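Side-chain contacts in phosphotriesterase, putative (Deinococcus radiodurans, PDB 4J35), which probably hydrolyses lactones with a pair of divalent metal ions and has been engineered for organophosphate hydrolysis: residues L259-D264 with D295-L300; R59-V64 with H291-I296. The protein carries 7 engineered substitutions. All coordinates share one frame; numbering follows the deposited sequence.

Contact 1 (L259-D264 with D295-L300); sequences LLLSHD and DILPDL. With CO (cobalt (II) ion), chain C.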
loop_
_atom_site.group_PDB
_atom_site.type_symbol
_atom_site.label_atom_id
_atom_site.label_comp_id
_atom_site.label_asym_id
_atom_site.label_seq_id
_atom_site.Cartn_x
_atom_site.Cartn_y
_atom_site.Cartn_z
ATOM N N LEU A 259 -5.546 -6.186 -11.869
ATOM C CA LEU A 259 -4.430 -5.238 -11.872
ATOM C C LEU A 259 -4.839 -3.924 -11.221
ATOM O O LEU A 259 -5.931 -3.404 -11.508
ATOM C CB LEU A 259 -3.992 -4.917 -13.310
ATOM C CG LEU A 259 -3.585 -6.109 -14.191
ATOM C CD1 LEU A 259 -3.496 -5.667 -15.633
ATOM C CD2 LEU A 259 -2.254 -6.731 -13.720
ATOM N N LEU A 260 -3.971 -3.401 -10.352
ATOM C CA LEU A 260 -4.220 -2.111 -9.724
ATOM C C LEU A 260 -3.008 -1.199 -9.870
ATOM O O LEU A 260 -1.916 -1.648 -10.173
ATOM C CB LEU A 260 -4.586 -2.285 -8.251
ATOM C CG LEU A 260 -5.956 -2.932 -8.056
ATOM C CD1 LEU A 260 -5.818 -4.470 -7.876
ATOM C CD2 LEU A 260 -6.670 -2.301 -6.881
ATOM N N LEU A 261 -3.228 0.091 -9.641
ATOM C CA LEU A 261 -2.234 1.130 -9.985
ATOM C C LEU A 261 -2.070 2.139 -8.850
ATOM O O LEU A 261 -3.049 2.642 -8.335
ATOM C CB LEU A 261 -2.681 1.895 -11.232
ATOM C CG LEU A 261 -2.997 1.097 -12.499
ATOM C CD1 LEU A 261 -3.626 2.051 -13.548
ATOM C CD2 LEU A 261 -1.770 0.422 -13.078
ATOM N N SER A 262 -0.832 2.408 -8.439
ATOM C CA SER A 262 -0.584 3.436 -7.409
ATOM C C SER A 262 0.833 3.963 -7.494
ATOM O O SER A 262 1.586 3.538 -8.371
ATOM C CB SER A 262 -0.854 2.909 -6.021
ATOM O OG SER A 262 -1.725 3.777 -5.351
ATOM N N HIS A 263 1.165 4.915 -6.607
ATOM C CA HIS A 263 2.479 5.539 -6.613
ATOM C C HIS A 263 3.422 5.180 -5.461
ATOM O O HIS A 263 4.646 5.398 -5.585
ATOM C CB HIS A 263 2.344 7.087 -6.598
ATOM C CG HIS A 263 1.312 7.616 -7.538
ATOM N ND1 HIS A 263 -0.019 7.736 -7.199
ATOM C CD2 HIS A 263 1.430 8.108 -8.792
ATOM C CE1 HIS A 263 -0.675 8.297 -8.206
ATOM N NE2 HIS A 263 0.184 8.526 -9.181
ATOM N N ASP A 264 2.880 4.755 -4.319
ATOM C CA ASP A 264 3.690 4.568 -3.113
ATOM C C ASP A 264 4.363 5.903 -2.730
ATOM O O ASP A 264 5.472 5.936 -2.207
ATOM C CB ASP A 264 4.745 3.511 -3.353
ATOM C CG ASP A 264 5.338 2.952 -2.054
ATOM O OD1 ASP A 264 4.782 3.150 -0.958
ATOM O OD2 ASP A 264 6.401 2.340 -2.162
ATOM N N ASP A 295 -0.559 11.600 -16.262
ATOM C CA ASP A 295 0.411 11.095 -17.237
ATOM C C ASP A 295 0.084 9.646 -17.658
ATOM O O ASP A 295 0.168 9.286 -18.832
ATOM C CB ASP A 295 1.807 11.073 -16.667
ATOM C CG ASP A 295 2.293 12.457 -16.257
ATOM O OD1 ASP A 295 2.100 13.377 -17.078
ATOM O OD2 ASP A 295 2.818 12.557 -15.133
ATOM N N ILE A 296 -0.279 8.828 -16.688
ATOM C CA ILE A 296 -0.377 7.381 -16.953
ATOM C C ILE A 296 -1.660 6.997 -17.647
ATOM O O ILE A 296 -1.626 6.374 -18.709
ATOM C CB ILE A 296 -0.239 6.573 -15.649
ATOM C CG1 ILE A 296 1.103 6.877 -14.976
ATOM C CG2 ILE A 296 -0.432 5.072 -15.928
ATOM C CD1 ILE A 296 2.317 6.551 -15.829
ATOM N N LEU A 297 -2.800 7.294 -17.048
ATOM C CA LEU A 297 -4.056 6.864 -17.646
ATOM C C LEU A 297 -4.234 7.335 -19.100
ATOM O O LEU A 297 -4.711 6.604 -19.962
ATOM C CB LEU A 297 -5.248 7.282 -16.769
ATOM C CG LEU A 297 -5.219 6.786 -15.319
ATOM C CD1 LEU A 297 -6.525 7.127 -14.603
ATOM C CD2 LEU A 297 -4.920 5.261 -15.207
ATOM N N PRO A 298 -3.854 8.588 -19.395
ATOM C CA PRO A 298 -4.043 9.059 -20.764
ATOM C C PRO A 298 -3.084 8.322 -21.663
ATOM O O PRO A 298 -3.337 8.107 -22.845
ATOM C CB PRO A 298 -3.642 10.570 -20.686
ATOM C CG PRO A 298 -3.863 10.943 -19.277
ATOM C CD PRO A 298 -3.514 9.670 -18.455
ATOM N N ASP A 299 -1.946 7.939 -21.106
ATOM C CA ASP A 299 -0.980 7.254 -21.937
ATOM C C ASP A 299 -1.516 5.811 -22.239
ATOM O O ASP A 299 -1.363 5.327 -23.336
ATOM C CB ASP A 299 0.381 7.204 -21.278
ATOM C CG ASP A 299 1.431 6.657 -22.198
ATOM O OD1 ASP A 299 1.720 7.317 -23.211
ATOM O OD2 ASP A 299 1.952 5.562 -21.928
ATOM N N LEU A 300 -2.184 5.187 -21.284
ATOM C CA LEU A 300 -2.766 3.851 -21.549
ATOM C C LEU A 300 -3.874 3.952 -22.617
ATOM O O LEU A 300 -3.920 3.149 -23.543
ATOM C CB LEU A 300 -3.320 3.241 -20.270
ATOM C CG LEU A 300 -2.269 2.874 -19.223
ATOM C CD1 LEU A 300 -2.955 2.458 -17.938
ATOM C CD2 LEU A 300 -1.359 1.757 -19.747
HETATM CO CO CO C . 4.516 1.759 0.740
#

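Contact 2 (R59-V64 with H291-I296); sequences RGIQTV and HISDDI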
loop_
_atom_site.group_PDB
_atom_site.type_symbol
_atom_site.label_atom_id
_atom_site.label_comp_id
_atom_site.label_asym_id
_atom_site.label_seq_id
_atom_site.Cartn_x
_atom_site.Cartn_y
_atom_site.Cartn_z
ATOM N N ARG A 59 -9.142 15.401 -9.368
ATOM C CA ARG A 59 -8.912 14.516 -10.494
ATOM C C ARG A 59 -9.894 13.332 -10.487
ATOM O O ARG A 59 -9.771 12.416 -11.287
ATOM C CB ARG A 59 -7.460 14.063 -10.497
ATOM C CG ARG A 59 -6.489 15.196 -10.878
ATOM C CD ARG A 59 -5.080 14.856 -10.446
ATOM N NE ARG A 59 -4.097 15.758 -11.036
ATOM C CZ ARG A 59 -3.956 17.034 -10.695
ATOM N NH1 ARG A 59 -4.763 17.582 -9.795
ATOM N NH2 ARG A 59 -3.025 17.770 -11.293
ATOM N N GLY A 60 -10.881 13.384 -9.602
ATOM C CA GLY A 60 -11.872 12.326 -9.490
ATOM C C GLY A 60 -11.497 11.243 -8.466
ATOM O O GLY A 60 -12.293 10.328 -8.241
ATOM N N ILE A 61 -10.309 11.327 -7.864
ATOM C CA ILE A 61 -9.893 10.337 -6.834
ATOM C C ILE A 61 -10.662 10.575 -5.530
ATOM O O ILE A 61 -10.530 11.618 -4.908
ATOM C CB ILE A 61 -8.396 10.368 -6.516
ATOM C CG1 ILE A 61 -7.537 10.180 -7.769
ATOM C CG2 ILE A 61 -8.046 9.263 -5.441
ATOM C CD1 ILE A 61 -7.769 8.927 -8.465
ATOM N N GLN A 62 -11.462 9.604 -5.102
ATOM C CA GLN A 62 -12.240 9.782 -3.879
ATOM C C GLN A 62 -11.732 9.009 -2.673
ATOM O O GLN A 62 -12.196 9.254 -1.549
ATOM C CB GLN A 62 -13.684 9.379 -4.120
ATOM C CG GLN A 62 -14.381 10.320 -5.118
ATOM C CD GLN A 62 -15.728 9.815 -5.492
ATOM O OE1 GLN A 62 -15.917 9.311 -6.597
ATOM N NE2 GLN A 62 -16.681 9.922 -4.569
ATOM N N THR A 63 -10.825 8.064 -2.903
ATOM C CA THR A 63 -10.269 7.259 -1.811
ATOM C C THR A 63 -8.809 6.949 -2.020
ATOM O O THR A 63 -8.362 6.734 -3.148
ATOM C CB THR A 63 -11.009 5.903 -1.744
ATOM O OG1 THR A 63 -12.418 6.134 -1.705
ATOM C CG2 THR A 63 -10.567 5.065 -0.532
ATOM N N VAL A 64 -8.059 6.955 -0.925
ATOM C CA VAL A 64 -6.676 6.511 -0.899
ATOM C C VAL A 64 -6.537 5.440 0.200
ATOM O O VAL A 64 -7.119 5.574 1.267
ATOM C CB VAL A 64 -5.707 7.668 -0.569
ATOM C CG1 VAL A 64 -4.322 7.155 -0.233
ATOM C CG2 VAL A 64 -5.628 8.636 -1.717
ATOM N N HIS A 291 0.512 11.815 -10.665
ATOM C CA HIS A 291 1.166 11.285 -11.853
ATOM C C HIS A 291 0.290 10.269 -12.604
ATOM O O HIS A 291 0.225 10.283 -13.834
ATOM C CB HIS A 291 2.500 10.686 -11.421
ATOM C CG HIS A 291 3.232 9.929 -12.485
ATOM N ND1 HIS A 291 3.433 10.417 -13.755
ATOM C CD2 HIS A 291 3.853 8.730 -12.445
ATOM C CE1 HIS A 291 4.140 9.552 -14.455
ATOM N NE2 HIS A 291 4.399 8.510 -13.685
ATOM N N ILE A 292 -0.496 9.472 -11.891
ATOM C CA ILE A 292 -1.203 8.400 -12.579
ATOM C C ILE A 292 -2.344 9.057 -13.364
ATOM O O ILE A 292 -2.490 8.858 -14.566
ATOM C CB ILE A 292 -1.720 7.317 -11.638
ATOM C CG1 ILE A 292 -0.579 6.348 -11.385
ATOM C CG2 ILE A 292 -2.919 6.630 -12.270
ATOM C CD1 ILE A 292 -0.841 5.358 -10.225
ATOM N N SER A 293 -3.086 9.923 -12.678
ATOM C CA SER A 293 -4.121 10.715 -13.322
ATOM C C SER A 293 -3.626 11.551 -14.512
ATOM O O SER A 293 -4.251 11.525 -15.581
ATOM C CB SER A 293 -4.812 11.611 -12.309
ATOM O OG SER A 293 -5.358 10.857 -11.244
ATOM N N ASP A 294 -2.534 12.311 -14.349
ATOM C CA ASP A 294 -2.128 13.264 -15.389
ATOM C C ASP A 294 -1.341 12.645 -16.543
ATOM O O ASP A 294 -1.407 13.157 -17.669
ATOM C CB ASP A 294 -1.259 14.421 -14.807
ATOM C CG ASP A 294 -1.985 15.250 -13.793
ATOM O OD1 ASP A 294 -3.199 15.048 -13.616
ATOM O OD2 ASP A 294 -1.344 16.151 -13.192
ATOM N N ASP A 295 -0.559 11.600 -16.262
ATOM C CA ASP A 295 0.411 11.095 -17.237
ATOM C C ASP A 295 0.084 9.646 -17.658
ATOM O O ASP A 295 0.168 9.286 -18.832
ATOM C CB ASP A 295 1.807 11.073 -16.667
ATOM C CG ASP A 295 2.293 12.457 -16.257
ATOM O OD1 ASP A 295 2.100 13.377 -17.078
ATOM O OD2 ASP A 295 2.818 12.557 -15.133
ATOM N N ILE A 296 -0.279 8.828 -16.688
ATOM C CA ILE A 296 -0.377 7.381 -16.953
ATOM C C ILE A 296 -1.660 6.997 -17.647
ATOM O O ILE A 296 -1.626 6.374 -18.709
ATOM C CB ILE A 296 -0.239 6.573 -15.649
ATOM C CG1 ILE A 296 1.103 6.877 -14.976
ATOM C CG2 ILE A 296 -0.432 5.072 -15.928
ATOM C CD1 ILE A 296 2.317 6.551 -15.829
HETATM O O HOH W 1 -7.701 10.125 -12.116
#

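Contact 1 (L259-D264 with D295-L300)
Asp264 OD1 binds the cobalt ion at 2.2 Å, while OD2 of the same carboxylate forms a salt bridge with Arg228, so both oxygens are held and the group is kept from turning. Its CG lies anti to the backbone N (chi1 -162°), which points the carboxylate at the metal; His21 and His23 complete this side of the site together with Lys143, predicted to be carbamylated. One residue back, the His263 imidazole turns the other way, and its NE2 probably accepts the backbone N-H of Ile292 at 2.9 Å, tying the turn to the start of helix 291-303. This is the metallo-dependent hydrolase form of the TIM barrel, with an aspartate just past the end of a strand as metal ligand and a helix packed against the outside of that strand. The outer packing rests on Leu261, whose CB points toward the helix. Leu261 CD1 meets Leu297 CD2 at 3.8 Å, the two side chains crossing at a slant, and lies at a looser 4.5 Å from Leu300 CD1. The segments stand well apart, with 9.5 Å between Leu261 CA and Ile296 CA, and only methyl ends span the gap. Leu247 of helix 240-251 and Ile292 also touch Leu261, so this methyl contact is one part of a wider apolar layer. Pro298, lacking an N-H, kinks the helix, yet Leu300 N still bonds to Ile296 O at 2.9 Å.

Contact 2 (R59-V64 with H291-I296)
Arg59 and Ser293 bring the backbones closest, their CA atoms 6.7 Å apart, where the chain leaves helix 42-58 and turns at Gly60 toward strand 61-66. Arg59 presents its guanidinium side-on to the Asp294 carboxylate: NE gives its hydrogen to OD1 at 2.8 Å, and NH2 reaches OD2 at 3.0 Å in a nearly straight bond (167°) directed at the syn lone pair. The first is less well aligned, tilted from both planes, since the flat groups are turned 34° against each other. With CG beside the backbone N (chi1 -71°) and the chain extended on to NE, Arg59 stretches past Ser293, its CD 3.8 Å from Ser293 CB, while NH1 turns back to Ala55 O. A leucine in its place would probably leave the Asp294 carboxylate without its charged mate and free to swing. Nearer the Arg59 backbone, a water donates to Arg59 O at 3.2 Å and bonds to Ser293 OG at 2.6 Å, with Ile61 CD1 4.2 Å from the same OG. Farther round, His291 ND1 donates in the ring plane to Asp295 OD2 at 2.6 Å, and His291 O takes the N-H of Asp295 in an ordinary helical bond and that of Ile296 in a wider pi-type turn. Gly60, with positive phi, is the C-prime residue of a Schellman motif closing a helix just before the next strand of the TIM barrel.

In the fold
Along the chain come 59-64, 259-264, 291-296 and 295-300, so a strand from the first part of the barrel and one from its last part converge on helix 291-303. The centres of contacts 1 and 2 lie about 8 Å apart, and the two share Asp295 and Ile296. Ile292 stitches them together: its CD1 packs 3.4 Å from Ser262 CA, and its O probably accepts from Leu297 N at 3.0 Å. Between strands 61-66 and 259-261 runs strand 17-26, bearing His21 and His23. The helix lies near the barrel's closure, packed on strand 259-261 through contact 1, tied to the metal-bearing turn by the probable His263-Ile292 bond, and joined to the residue just after helix 42-58 through contact 2.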